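Local coordinates for protein 23S rRNA-specific endonuclease VapC20 (Mycobacterium tuberculosis H37Rv, PDB 5WZF) that acts as the toxin of a toxin-antitoxin pair, a magnesium-dependent endoribonuclease that cuts the sarcin-ricin loop of 23S rRNA, at residues F109-S114 against G131-A136. Residues are numbered along the deposited sequence; the frame is centred on the assembly and turned at random.
Sequences FVDATS and GDFSAA
The F133 ring reaches across from the short helix 132-135 to the first turns of helix 109-121, and S114 and D111, one helical turn apart, meet the far end of the ring. S114 offers its methylene: CB lies 3.6 Å from CZ of F133. Of the D111 carboxylate, OD1 is the oxygen turned to the ring, 4.0 Å from F133 CE1, with the carboxylate and ring planes 67° apart. F133 owes this position to its first torsion (chi1 -77°), which sets CG beside the backbone N and carries the ring over to the longer helix. F115 meets the same ring edge-to-face, and M118 and D18 also touch it.

The polar part of the interface is a meeting of two acids. D111 OD2 and D132 OD2 come within 3.5 Å, neither a hydrogen-bond pair nor a salt bridge; the carboxylate planes are turned 54° from each other. This closeness is probably eased by R105, which forms a salt bridge to D132 through OD1, the other oxygen.

Within helix 109-121, V110 O accepts hydrogen bonds from S114 N and from the hydroxyl of T113, the latter with OG1 2.7 Å from V110 O.

D111 and D18 are both predicted magnesium ligands, so F133 packs against two acids of the probable metal site. The pairing of D18 and D111 is consistent with the acidic active site characteristic of PIN-domain ribonucleases.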
loop_
_atom_site.group_PDB
_atom_site.type_symbol
_atom_site.label_atom_id
_atom_site.label_comp_id
_atom_site.label_asym_id
_atom_site.label_seq_id
_atom_site.Cartn_x
_atom_site.Cartn_y
_atom_site.Cartn_z
ATOM N N PHE B 109 -6.123 -1.178 -4.483
ATOM C CA PHE B 109 -6.417 -1.625 -3.126
ATOM C C PHE B 109 -6.514 -0.458 -2.142
ATOM O O PHE B 109 -7.412 -0.424 -1.303
ATOM C CB PHE B 109 -5.353 -2.605 -2.645
ATOM C CG PHE B 109 -5.491 -2.982 -1.198
ATOM C CD1 PHE B 109 -6.446 -3.899 -0.796
ATOM C CD2 PHE B 109 -4.666 -2.414 -0.240
ATOM C CE1 PHE B 109 -6.576 -4.246 0.535
ATOM C CE2 PHE B 109 -4.790 -2.759 1.091
ATOM C CZ PHE B 109 -5.745 -3.677 1.478
ATOM N N VAL B 110 -5.581 0.486 -2.232
ATOM C CA VAL B 110 -5.592 1.630 -1.321
ATOM C C VAL B 110 -6.881 2.437 -1.481
ATOM O O VAL B 110 -7.485 2.868 -0.496
ATOM C CB VAL B 110 -4.361 2.538 -1.540
ATOM C CG1 VAL B 110 -4.502 3.831 -0.761
ATOM C CG2 VAL B 110 -3.091 1.810 -1.123
ATOM N N ASP B 111 -7.317 2.624 -2.723
ATOM C CA ASP B 111 -8.577 3.320 -2.970
ATOM C C ASP B 111 -9.748 2.580 -2.332
ATOM O O ASP B 111 -10.602 3.192 -1.691
ATOM C CB ASP B 111 -8.818 3.498 -4.470
ATOM C CG ASP B 111 -7.970 4.608 -5.072
ATOM O OD1 ASP B 111 -7.307 5.343 -4.309
ATOM O OD2 ASP B 111 -7.981 4.753 -6.310
ATOM N N ALA B 112 -9.782 1.260 -2.491
ATOM C CA ALA B 112 -10.866 0.468 -1.925
ATOM C C ALA B 112 -10.921 0.608 -0.404
ATOM O O ALA B 112 -12.004 0.680 0.176
ATOM C CB ALA B 112 -10.720 -0.989 -2.314
ATOM N N THR B 113 -9.762 0.652 0.243
ATOM C CA THR B 113 -9.740 0.800 1.694
ATOM C C THR B 113 -10.136 2.226 2.077
ATOM O O THR B 113 -10.742 2.451 3.122
ATOM C CB THR B 113 -8.358 0.457 2.299
ATOM O OG1 THR B 113 -7.357 1.330 1.765
ATOM C CG2 THR B 113 -7.986 -0.994 2.004
ATOM N N SER B 114 -9.797 3.185 1.222
ATOM C CA SER B 114 -10.162 4.574 1.471
ATOM C C SER B 114 -11.675 4.729 1.412
ATOM O O SER B 114 -12.273 5.369 2.275
ATOM C CB SER B 114 -9.487 5.502 0.464
ATOM O OG SER B 114 -8.090 5.547 0.699
ATOM N N GLY B 131 -10.080 11.680 -10.005
ATOM C CA GLY B 131 -11.437 11.216 -10.254
ATOM C C GLY B 131 -11.879 9.819 -9.849
ATOM O O GLY B 131 -13.001 9.422 -10.172
ATOM N N ASP B 132 -11.036 9.067 -9.149
ATOM C CA ASP B 132 -11.426 7.722 -8.721
ATOM C C ASP B 132 -12.463 7.782 -7.604
ATOM O O ASP B 132 -13.388 6.976 -7.563
ATOM C CB ASP B 132 -10.209 6.916 -8.267
ATOM C CG ASP B 132 -9.252 6.623 -9.403
ATOM O OD1 ASP B 132 -9.724 6.338 -10.524
ATOM O OD2 ASP B 132 -8.029 6.688 -9.176
ATOM N N PHE B 133 -12.308 8.743 -6.697
ATOM C CA PHE B 133 -13.294 8.950 -5.643
ATOM C C PHE B 133 -14.631 9.432 -6.219
ATOM O O PHE B 133 -15.702 9.013 -5.768
ATOM C CB PHE B 133 -12.760 9.941 -4.609
ATOM C CG PHE B 133 -11.747 9.343 -3.668
ATOM C CD1 PHE B 133 -10.443 9.114 -4.080
ATOM C CD2 PHE B 133 -12.101 9.012 -2.372
ATOM C CE1 PHE B 133 -9.506 8.557 -3.212
ATOM C CE2 PHE B 133 -11.175 8.458 -1.498
ATOM C CZ PHE B 133 -9.875 8.232 -1.920
ATOM N N SER B 134 -14.568 10.307 -7.220
ATOM C CA SER B 134 -15.776 10.766 -7.904
ATOM C C SER B 134 -16.508 9.603 -8.563
ATOM O O SER B 134 -17.734 9.515 -8.500
ATOM C CB SER B 134 -15.436 11.825 -8.953
ATOM O OG SER B 134 -14.751 12.917 -8.369
ATOM N N ALA B 135 -15.753 8.708 -9.195
ATOM C CA ALA B 135 -16.349 7.552 -9.855
ATOM C C ALA B 135 -16.997 6.618 -8.838
ATOM O O ALA B 135 -18.001 5.966 -9.131
ATOM C CB ALA B 135 -15.308 6.805 -10.675
ATOM N N ALA B 136 -16.425 6.566 -7.640
ATOM C CA ALA B 136 -16.917 5.670 -6.601
ATOM C C ALA B 136 -18.074 6.287 -5.820
ATOM O O ALA B 136 -18.632 5.657 -4.922
ATOM C CB ALA B 136 -15.790 5.284 -5.654
#